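PDB 2GU0: nonstructural protein 2 from Human rotavirus C, which probably binds single-stranded RNA, unwinds helices and hydrolyses nucleoside triphosphates as a homooctamer, supporting viral genome replication and packaging in viroplasms. Local coordinates for residues 41-46 against 52-57; 147-152 against 163-168; 157-162 against 203-208. All coordinates share one frame; numbering follows the deposited sequence.

Interaction 1. Residues 41-46 against 52-57; sequences SNYYDT and APPPEF
Tyr-44 and Ala-52 meet as an antiparallel hydrogen-bonded pair, the heart of a small two-stranded hairpin in the N-terminal part of NSP2. Two backbone bonds clasp this pair. Ala-52 N reaches Tyr-44 O at 2.7 Å, nearly straight and in the carbonyl plane, whereas the return bond from Tyr-44 N to Ala-52 O is longer, 3.1 Å, and more bent, the donor lying above the carbonyl plane. A small residue suits position 52, because its CB has to fit at the edge of the Tyr-44 ring while Met-30 of helix 24-32 also packs on it.

Past this pair the 52-57 segment runs into Pro-53, Pro-54 and Pro-55, which have no N-H to continue the pattern, and side-chain packing takes over. Tyr-43 CG is anti to the carbonyl carbon and beside its own N (chi1 -87°), which lays the ring alongside Pro-54. Pro-54 CD sits over the ring centre, 4.0 Å from the Tyr-43 centroid and 4° off the normal. This CH-pi contact suits a proline, whose CD is polarised by the adjoining nitrogen. Through its hydroxyl, hydrogen-bonded to Val-8 O, Tyr-43 ties the hairpin to strand 8-11; Tyr-44 OH ties it to Gln-160 OE1 of a neighbouring subunit.

The other end is looser and faces solvent: exposed Ser-41 and Glu-56 meet mainly through Ser-41 CB and Glu-56 OE1. Between the two regions, Pro-54 CA directs its hydrogen at Asn-42 O, 3.2 Å away, with an angle of 148° at the hydrogen.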
loop_
_atom_site.group_PDB
_atom_site.type_symbol
_atom_site.label_atom_id
_atom_site.label_comp_id
_atom_site.label_asym_id
_atom_site.label_seq_id
_atom_site.Cartn_x
_atom_site.Cartn_y
_atom_site.Cartn_z
ATOM N N SER A 41 -40.655 -25.633 8.728
ATOM C CA SER A 41 -40.558 -26.070 7.345
ATOM C C SER A 41 -40.994 -25.031 6.312
ATOM O O SER A 41 -40.980 -25.302 5.117
ATOM C CB SER A 41 -41.366 -27.343 7.156
ATOM O OG SER A 41 -42.741 -27.073 7.348
ATOM N N ASN A 42 -41.378 -23.843 6.765
ATOM C CA ASN A 42 -41.791 -22.785 5.844
ATOM C C ASN A 42 -40.682 -21.762 5.615
ATOM O O ASN A 42 -39.827 -21.553 6.478
ATOM C CB ASN A 42 -43.014 -22.038 6.383
ATOM C CG ASN A 42 -44.233 -22.937 6.565
ATOM O OD1 ASN A 42 -44.631 -23.675 5.656
ATOM N ND2 ASN A 42 -44.844 -22.857 7.740
ATOM N N TYR A 43 -40.685 -21.129 4.447
ATOM C CA TYR A 43 -39.687 -20.104 4.199
ATOM C C TYR A 43 -39.938 -19.076 5.286
ATOM O O TYR A 43 -41.094 -18.803 5.620
ATOM C CB TYR A 43 -39.874 -19.462 2.827
ATOM C CG TYR A 43 -39.175 -20.204 1.717
ATOM C CD1 TYR A 43 -39.679 -21.399 1.227
ATOM C CD2 TYR A 43 -37.997 -19.718 1.165
ATOM C CE1 TYR A 43 -39.031 -22.088 0.208
ATOM C CE2 TYR A 43 -37.338 -20.404 0.150
ATOM C CZ TYR A 43 -37.867 -21.583 -0.323
ATOM O OH TYR A 43 -37.245 -22.246 -1.353
ATOM N N TYR A 44 -38.870 -18.506 5.833
ATOM C CA TYR A 44 -38.986 -17.531 6.907
ATOM C C TYR A 44 -38.905 -16.067 6.482
ATOM O O TYR A 44 -37.947 -15.650 5.827
ATOM C CB TYR A 44 -37.905 -17.787 7.942
ATOM C CG TYR A 44 -37.958 -16.829 9.090
ATOM C CD1 TYR A 44 -39.012 -16.875 9.991
ATOM C CD2 TYR A 44 -36.961 -15.874 9.281
ATOM C CE1 TYR A 44 -39.084 -16.004 11.061
ATOM C CE2 TYR A 44 -37.019 -14.985 10.356
ATOM C CZ TYR A 44 -38.092 -15.066 11.242
ATOM O OH TYR A 44 -38.188 -14.236 12.323
ATOM N N ASP A 45 -39.896 -15.274 6.876
ATOM C CA ASP A 45 -39.865 -13.871 6.521
ATOM C C ASP A 45 -39.115 -13.051 7.569
ATOM O O ASP A 45 -39.526 -12.921 8.715
ATOM C CB ASP A 45 -41.271 -13.320 6.310
ATOM C CG ASP A 45 -41.251 -11.884 5.855
ATOM O OD1 ASP A 45 -40.213 -11.466 5.302
ATOM O OD2 ASP A 45 -42.259 -11.169 6.038
ATOM N N THR A 46 -37.996 -12.503 7.123
ATOM C CA THR A 46 -37.079 -11.693 7.906
ATOM C C THR A 46 -37.552 -10.247 8.089
ATOM O O THR A 46 -37.011 -9.492 8.909
ATOM C CB THR A 46 -35.709 -11.733 7.205
ATOM O OG1 THR A 46 -34.973 -12.858 7.690
ATOM C CG2 THR A 46 -34.935 -10.492 7.426
ATOM N N ALA A 52 -35.818 -15.748 4.113
ATOM C CA ALA A 52 -34.714 -16.628 4.458
ATOM C C ALA A 52 -35.160 -18.069 4.219
ATOM O O ALA A 52 -36.333 -18.339 3.975
ATOM C CB ALA A 52 -34.348 -16.434 5.887
ATOM N N PRO A 53 -34.226 -19.023 4.278
ATOM C CA PRO A 53 -34.579 -20.426 4.056
ATOM C C PRO A 53 -35.379 -21.034 5.200
ATOM O O PRO A 53 -35.338 -20.547 6.332
ATOM C CB PRO A 53 -33.228 -21.098 3.924
ATOM C CG PRO A 53 -32.343 -20.008 3.453
ATOM C CD PRO A 53 -32.766 -18.854 4.289
ATOM N N PRO A 54 -36.124 -22.115 4.920
ATOM C CA PRO A 54 -36.908 -22.755 5.979
ATOM C C PRO A 54 -35.958 -23.126 7.117
ATOM O O PRO A 54 -34.902 -23.714 6.875
ATOM C CB PRO A 54 -37.472 -23.987 5.282
ATOM C CG PRO A 54 -37.683 -23.507 3.905
ATOM C CD PRO A 54 -36.419 -22.728 3.613
ATOM N N PRO A 55 -36.307 -22.781 8.364
ATOM C CA PRO A 55 -35.438 -23.105 9.507
ATOM C C PRO A 55 -35.098 -24.595 9.580
ATOM O O PRO A 55 -34.139 -25.008 10.238
ATOM C CB PRO A 55 -36.251 -22.621 10.700
ATOM C CG PRO A 55 -36.973 -21.441 10.138
ATOM C CD PRO A 55 -37.455 -21.969 8.792
ATOM N N GLU A 56 -35.899 -25.392 8.890
ATOM C CA GLU A 56 -35.720 -26.834 8.811
ATOM C C GLU A 56 -34.378 -27.190 8.158
ATOM O O GLU A 56 -34.010 -28.355 8.093
ATOM C CB GLU A 56 -36.843 -27.415 7.955
ATOM C CG GLU A 56 -36.846 -28.921 7.819
ATOM C CD GLU A 56 -37.578 -29.370 6.575
ATOM O OE1 GLU A 56 -38.572 -28.706 6.199
ATOM O OE2 GLU A 56 -37.162 -30.390 5.975
ATOM N N PHE A 57 -33.654 -26.193 7.657
ATOM C CA PHE A 57 -32.386 -26.459 6.991
ATOM C C PHE A 57 -31.163 -25.765 7.591
ATOM O O PHE A 57 -30.070 -25.887 7.041
ATOM C CB PHE A 57 -32.491 -26.087 5.508
ATOM C CG PHE A 57 -33.540 -26.853 4.761
ATOM C CD1 PHE A 57 -34.294 -26.231 3.774
ATOM C CD2 PHE A 57 -33.782 -28.195 5.042
ATOM C CE1 PHE A 57 -35.279 -26.931 3.080
ATOM C CE2 PHE A 57 -34.766 -28.910 4.348
ATOM C CZ PHE A 57 -35.515 -28.276 3.368
#

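Interaction 2. Residues 147-152 against 163-168; sequences ETTPLT and YFTITK
In both Thr-149 and Thr-165 the hydroxyl stands anti to the carbonyl carbon (chi1 -66° in each), which puts OG1 beside the backbone N and CG2 beside the carbonyl carbon; the side chains cross at about a right angle, and both branches of Thr-149 meet Thr-165. Thr-149 OG1 and Thr-165 OG1 come within 3.7 Å of each other, but what joins them is a shared partner: each is hydrogen-bonded to Asn-189 OD1. The methyl group of Thr-149 completes the fit. Thr-149 CG2 lies 3.7 Å from Thr-165 OG1 and a little farther from Thr-165 CB. Threonine suits such a buried place because one branched side chain offers a hydroxyl to the polar network and a methyl to the packing.

The second pair is sparser. Thr-152 and Thr-167 slide past each other in opposite directions, with Thr-152 CG2 3.7 Å from Thr-167 OG1. The Thr-152 methyl lies anti to its own nitrogen, and the hydroxyl on the other branch, like that of Thr-149, is hydrogen-bonded to Thr-187 OG1.

Thr-165 and Thr-167, two residues apart on the strand, turn to the same face of the sheet and receive the 147-152 loop; Ile-166 between them faces the other way, onto helix 196-209. Glu-147 of the loop forms a salt bridge with Lys-185, a predicted ATP-binding residue. The side chain of Thr-152 is about 4 Å from that of Lys-185 and about 7 Å from that of the predicted catalytic His-222. A loop laid over one face of an antiparallel sheet probably helps in this way to frame the predicted nucleotide site of the HIT-like C-terminal domain.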
loop_
_atom_site.group_PDB
_atom_site.type_symbol
_atom_site.label_atom_id
_atom_site.label_comp_id
_atom_site.label_asym_id
_atom_site.label_seq_id
_atom_site.Cartn_x
_atom_site.Cartn_y
_atom_site.Cartn_z
ATOM N N GLU A 147 -23.713 -35.096 -18.613
ATOM C CA GLU A 147 -22.697 -34.052 -18.472
ATOM C C GLU A 147 -21.565 -34.204 -19.482
ATOM O O GLU A 147 -20.517 -34.771 -19.178
ATOM C CB GLU A 147 -22.111 -34.032 -17.054
ATOM C CG GLU A 147 -21.358 -32.737 -16.738
ATOM C CD GLU A 147 -20.472 -32.799 -15.482
ATOM O OE1 GLU A 147 -20.918 -33.331 -14.437
ATOM O OE2 GLU A 147 -19.322 -32.285 -15.538
ATOM N N THR A 148 -21.784 -33.698 -20.690
ATOM C CA THR A 148 -20.776 -33.776 -21.725
ATOM C C THR A 148 -19.681 -32.769 -21.386
ATOM O O THR A 148 -19.755 -32.107 -20.362
ATOM C CB THR A 148 -21.382 -33.478 -23.102
ATOM O OG1 THR A 148 -21.909 -32.151 -23.122
ATOM C CG2 THR A 148 -22.499 -34.454 -23.396
ATOM N N THR A 149 -18.670 -32.644 -22.234
ATOM C CA THR A 149 -17.577 -31.731 -21.937
ATOM C C THR A 149 -17.918 -30.251 -21.870
ATOM O O THR A 149 -17.394 -29.537 -21.026
ATOM C CB THR A 149 -16.421 -31.915 -22.933
ATOM O OG1 THR A 149 -15.845 -33.214 -22.753
ATOM C CG2 THR A 149 -15.342 -30.853 -22.707
ATOM N N PRO A 150 -18.782 -29.762 -22.771
ATOM C CA PRO A 150 -19.151 -28.339 -22.761
ATOM C C PRO A 150 -19.839 -27.919 -21.474
ATOM O O PRO A 150 -19.859 -26.734 -21.128
ATOM C CB PRO A 150 -20.081 -28.217 -23.961
ATOM C CG PRO A 150 -19.547 -29.231 -24.897
ATOM C CD PRO A 150 -19.296 -30.417 -23.986
ATOM N N LEU A 151 -20.374 -28.905 -20.759
ATOM C CA LEU A 151 -21.106 -28.652 -19.527
ATOM C C LEU A 151 -20.422 -29.059 -18.226
ATOM O O LEU A 151 -21.009 -28.877 -17.151
ATOM C CB LEU A 151 -22.463 -29.351 -19.608
ATOM C CG LEU A 151 -23.147 -29.168 -20.965
ATOM C CD1 LEU A 151 -24.320 -30.094 -21.067
ATOM C CD2 LEU A 151 -23.583 -27.717 -21.144
ATOM N N THR A 152 -19.203 -29.600 -18.293
ATOM C CA THR A 152 -18.538 -30.032 -17.060
ATOM C C THR A 152 -18.452 -28.899 -16.063
ATOM O O THR A 152 -18.489 -27.734 -16.431
ATOM C CB THR A 152 -17.098 -30.532 -17.281
ATOM O OG1 THR A 152 -17.080 -31.490 -18.331
ATOM C CG2 THR A 152 -16.572 -31.211 -16.015
ATOM N N TYR A 163 -11.802 -37.286 -28.296
ATOM C CA TYR A 163 -13.019 -37.805 -27.703
ATOM C C TYR A 163 -13.220 -37.442 -26.258
ATOM O O TYR A 163 -14.337 -37.134 -25.858
ATOM C CB TYR A 163 -13.085 -39.326 -27.841
ATOM C CG TYR A 163 -13.284 -39.798 -29.258
ATOM C CD1 TYR A 163 -12.221 -40.350 -29.991
ATOM C CD2 TYR A 163 -14.523 -39.648 -29.895
ATOM C CE1 TYR A 163 -12.383 -40.736 -31.323
ATOM C CE2 TYR A 163 -14.691 -40.030 -31.226
ATOM C CZ TYR A 163 -13.614 -40.570 -31.933
ATOM O OH TYR A 163 -13.765 -40.915 -33.254
ATOM N N PHE A 164 -12.152 -37.474 -25.468
ATOM C CA PHE A 164 -12.287 -37.166 -24.052
ATOM C C PHE A 164 -11.617 -35.879 -23.614
ATOM O O PHE A 164 -10.848 -35.274 -24.363
ATOM C CB PHE A 164 -11.711 -38.296 -23.205
ATOM C CG PHE A 164 -12.115 -39.662 -23.651
ATOM C CD1 PHE A 164 -11.416 -40.305 -24.667
ATOM C CD2 PHE A 164 -13.165 -40.324 -23.026
ATOM C CE1 PHE A 164 -11.750 -41.590 -25.055
ATOM C CE2 PHE A 164 -13.509 -41.598 -23.398
ATOM C CZ PHE A 164 -12.796 -42.244 -24.423
ATOM N N THR A 165 -11.905 -35.486 -22.377
ATOM C CA THR A 165 -11.320 -34.303 -21.779
ATOM C C THR A 165 -11.172 -34.546 -20.288
ATOM O O THR A 165 -12.109 -34.991 -19.637
ATOM C CB THR A 165 -12.209 -33.070 -21.990
ATOM O OG1 THR A 165 -12.262 -32.752 -23.385
ATOM C CG2 THR A 165 -11.645 -31.878 -21.243
ATOM N N ILE A 166 -9.994 -34.278 -19.739
ATOM C CA ILE A 166 -9.796 -34.455 -18.304
ATOM C C ILE A 166 -9.691 -33.078 -17.653
ATOM O O ILE A 166 -8.882 -32.259 -18.060
ATOM C CB ILE A 166 -8.513 -35.257 -17.993
ATOM C CG1 ILE A 166 -8.577 -36.634 -18.636
ATOM C CG2 ILE A 166 -8.370 -35.444 -16.496
ATOM C CD1 ILE A 166 -7.380 -37.491 -18.306
ATOM N N THR A 167 -10.518 -32.817 -16.653
ATOM C CA THR A 167 -10.497 -31.530 -15.966
ATOM C C THR A 167 -10.214 -31.713 -14.488
ATOM O O THR A 167 -10.665 -32.679 -13.885
ATOM C CB THR A 167 -11.831 -30.816 -16.115
ATOM O OG1 THR A 167 -12.885 -31.743 -15.847
ATOM C CG2 THR A 167 -11.980 -30.252 -17.528
ATOM N N LYS A 168 -9.471 -30.787 -13.896
ATOM C CA LYS A 168 -9.138 -30.901 -12.483
ATOM C C LYS A 168 -10.203 -30.360 -11.526
ATOM O O LYS A 168 -10.632 -29.218 -11.639
ATOM C CB LYS A 168 -7.797 -30.218 -12.203
ATOM C CG LYS A 168 -7.549 -29.941 -10.738
ATOM C CD LYS A 168 -6.158 -29.399 -10.507
ATOM C CE LYS A 168 -5.142 -30.515 -10.448
ATOM N NZ LYS A 168 -5.448 -31.440 -9.316
#

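Interaction 3. Residues 157-162 against 203-208; sequences IVYQDS and AAYIRY
Strand 157-160 passes alongside helix 196-209 without backbone contact, the nearest CA atoms, those of Tyr-159 and Tyr-205, lying 9.7 Å apart. Two tyrosine rings fill the interval. With CG anti to the backbone N in both residues (chi1 171° in Tyr-159 and 179° in Tyr-205), each ring is thrown out from its backbone to meet the other, and the two side chains pass in opposite directions. They form a face-to-face stack with centroids 4.0 Å apart and planes inclined by 29°. Tyr-159 CE1 lies over the centre of the Tyr-205 ring, while Tyr-205 CE2 lies nearer the rim of the Tyr-159 ring; the exact closeness of the rings is doubtful at this resolution. Flat, broad tyrosine suits this place, since a ring from each side can bridge a wide gap, and Tyr-159 still carries a hydroxyl to a polar partner.

The strand is one of the two edge strands of this chain's five-stranded antiparallel sheet in the HIT-like C-terminal domain. It has a classic beta bulge, Val-158 and Tyr-159 both lying opposite Ile-166. The helix segment packing against the sheet belongs to a region predicted to bind RNA.

The far end of the Tyr-159 ring is held by Asp-161: Tyr-159 OH donates to Asp-161 OD2 at 2.6 Å, using the anti lone pair of that oxygen. Asp-161 OD1 accepts from the backbone N of both Tyr-163 and Phe-164, which fixes the carboxylate.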
loop_
_atom_site.group_PDB
_atom_site.type_symbol
_atom_site.label_atom_id
_atom_site.label_comp_id
_atom_site.label_asym_id
_atom_site.label_seq_id
_atom_site.Cartn_x
_atom_site.Cartn_y
_atom_site.Cartn_z
ATOM N N ILE A 157 -8.455 -27.684 -17.765
ATOM C CA ILE A 157 -8.200 -28.791 -18.682
ATOM C C ILE A 157 -6.786 -29.336 -18.607
ATOM O O ILE A 157 -5.825 -28.672 -18.995
ATOM C CB ILE A 157 -8.496 -28.392 -20.122
ATOM C CG1 ILE A 157 -9.990 -28.144 -20.270
ATOM C CG2 ILE A 157 -8.029 -29.488 -21.068
ATOM C CD1 ILE A 157 -10.412 -27.791 -21.669
ATOM N N VAL A 158 -6.673 -30.570 -18.136
ATOM C CA VAL A 158 -5.382 -31.224 -17.981
ATOM C C VAL A 158 -5.033 -32.192 -19.114
ATOM O O VAL A 158 -3.891 -32.640 -19.232
ATOM C CB VAL A 158 -5.337 -31.938 -16.617
ATOM C CG1 VAL A 158 -4.030 -32.681 -16.443
ATOM C CG2 VAL A 158 -5.499 -30.906 -15.520
ATOM N N TYR A 159 -6.016 -32.498 -19.955
ATOM C CA TYR A 159 -5.816 -33.389 -21.101
ATOM C C TYR A 159 -7.009 -33.342 -22.032
ATOM O O TYR A 159 -8.156 -33.228 -21.598
ATOM C CB TYR A 159 -5.622 -34.836 -20.654
ATOM C CG TYR A 159 -5.622 -35.830 -21.807
ATOM C CD1 TYR A 159 -4.461 -36.084 -22.537
ATOM C CD2 TYR A 159 -6.791 -36.497 -22.179
ATOM C CE1 TYR A 159 -4.458 -36.980 -23.602
ATOM C CE2 TYR A 159 -6.800 -37.388 -23.246
ATOM C CZ TYR A 159 -5.627 -37.625 -23.953
ATOM O OH TYR A 159 -5.627 -38.503 -25.016
ATOM N N GLN A 160 -6.742 -33.444 -23.322
ATOM C CA GLN A 160 -7.819 -33.433 -24.284
ATOM C C GLN A 160 -7.427 -34.048 -25.604
ATOM O O GLN A 160 -6.563 -33.531 -26.290
ATOM C CB GLN A 160 -8.301 -32.012 -24.546
ATOM C CG GLN A 160 -9.487 -31.960 -25.509
ATOM C CD GLN A 160 -10.034 -30.554 -25.731
ATOM O OE1 GLN A 160 -9.557 -29.808 -26.588
ATOM N NE2 GLN A 160 -11.037 -30.189 -24.948
ATOM N N ASP A 161 -8.026 -35.174 -25.946
ATOM C CA ASP A 161 -7.777 -35.761 -27.245
ATOM C C ASP A 161 -9.118 -35.533 -27.952
ATOM O O ASP A 161 -9.980 -34.839 -27.419
ATOM C CB ASP A 161 -7.424 -37.240 -27.144
ATOM C CG ASP A 161 -8.509 -38.057 -26.499
ATOM O OD1 ASP A 161 -9.688 -37.895 -26.890
ATOM O OD2 ASP A 161 -8.172 -38.868 -25.604
ATOM N N SER A 162 -9.326 -36.113 -29.122
ATOM C CA SER A 162 -10.569 -35.850 -29.839
ATOM C C SER A 162 -11.871 -36.341 -29.223
ATOM O O SER A 162 -12.941 -35.852 -29.582
ATOM C CB SER A 162 -10.467 -36.373 -31.266
ATOM O OG SER A 162 -10.201 -37.754 -31.249
ATOM N N ALA A 203 -7.158 -45.297 -22.058
ATOM C CA ALA A 203 -7.005 -46.195 -20.914
ATOM C C ALA A 203 -5.538 -46.276 -20.524
ATOM O O ALA A 203 -5.189 -46.231 -19.343
ATOM C CB ALA A 203 -7.522 -47.584 -21.274
ATOM N N ALA A 204 -4.689 -46.401 -21.537
ATOM C CA ALA A 204 -3.254 -46.472 -21.339
ATOM C C ALA A 204 -2.766 -45.095 -20.928
ATOM O O ALA A 204 -1.890 -44.971 -20.081
ATOM C CB ALA A 204 -2.574 -46.903 -22.621
ATOM N N TYR A 205 -3.344 -44.056 -21.523
ATOM C CA TYR A 205 -2.941 -42.701 -21.187
ATOM C C TYR A 205 -3.101 -42.416 -19.704
ATOM O O TYR A 205 -2.183 -41.892 -19.083
ATOM C CB TYR A 205 -3.740 -41.652 -21.961
ATOM C CG TYR A 205 -3.324 -40.246 -21.592
ATOM C CD1 TYR A 205 -2.249 -39.632 -22.218
ATOM C CD2 TYR A 205 -3.939 -39.568 -20.533
ATOM C CE1 TYR A 205 -1.786 -38.376 -21.796
ATOM C CE2 TYR A 205 -3.484 -38.317 -20.099
ATOM C CZ TYR A 205 -2.409 -37.733 -20.734
ATOM O OH TYR A 205 -1.939 -36.523 -20.299
ATOM N N ILE A 206 -4.252 -42.742 -19.128
ATOM C CA ILE A 206 -4.435 -42.450 -17.711
ATOM C C ILE A 206 -3.708 -43.413 -16.783
ATOM O O ILE A 206 -3.504 -43.111 -15.607
ATOM C CB ILE A 206 -5.933 -42.390 -17.296
ATOM C CG1 ILE A 206 -6.637 -43.698 -17.644
ATOM C CG2 ILE A 206 -6.615 -41.197 -17.960
ATOM C CD1 ILE A 206 -8.083 -43.726 -17.206
ATOM N N ARG A 207 -3.311 -44.574 -17.294
ATOM C CA ARG A 207 -2.596 -45.507 -16.436
ATOM C C ARG A 207 -1.239 -44.922 -16.120
ATOM O O ARG A 207 -0.781 -44.981 -14.983
ATOM C CB ARG A 207 -2.416 -46.859 -17.103
ATOM C CG ARG A 207 -3.532 -47.841 -16.844
ATOM C CD ARG A 207 -2.976 -49.255 -16.728
ATOM N NE ARG A 207 -2.813 -49.661 -15.335
ATOM C CZ ARG A 207 -1.990 -50.615 -14.917
ATOM N NH1 ARG A 207 -1.230 -51.276 -15.783
ATOM N NH2 ARG A 207 -1.935 -50.914 -13.624
ATOM N N TYR A 208 -0.606 -44.337 -17.130
ATOM C CA TYR A 208 0.707 -43.741 -16.948
ATOM C C TYR A 208 0.670 -42.326 -16.332
ATOM O O TYR A 208 1.528 -41.981 -15.518
ATOM C CB TYR A 208 1.453 -43.724 -18.289
ATOM C CG TYR A 208 2.824 -43.109 -18.210
ATOM C CD1 TYR A 208 3.893 -43.802 -17.644
ATOM C CD2 TYR A 208 3.046 -41.812 -18.660
ATOM C CE1 TYR A 208 5.152 -43.211 -17.527
ATOM C CE2 TYR A 208 4.293 -41.215 -18.549
ATOM C CZ TYR A 208 5.343 -41.914 -17.981
ATOM O OH TYR A 208 6.571 -41.302 -17.860
#

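Overall arrangement
Interaction 1 comes first along the chain, in the N-terminal part, and its centre lies about 37 Å from that of interaction 2 and about 46 Å from that of interaction 3, across the chain's centre. Interactions 2 and 3, whose segments alternate in sequence, have centres only about 12 Å apart in the C-terminal, HIT-like part. They share one antiparallel sheet, where strands 157-160 and 164-170 are neighbours: the 147-152 loop lies on one face, and Ile-166 and Ile-206 pack together on the helix side. The distant parts meet in the octamer, where the hairpin of interaction 1 is hydrogen-bonded to the edge strand 157-160 of another subunit, linking N-terminal and C-terminal regions between chains.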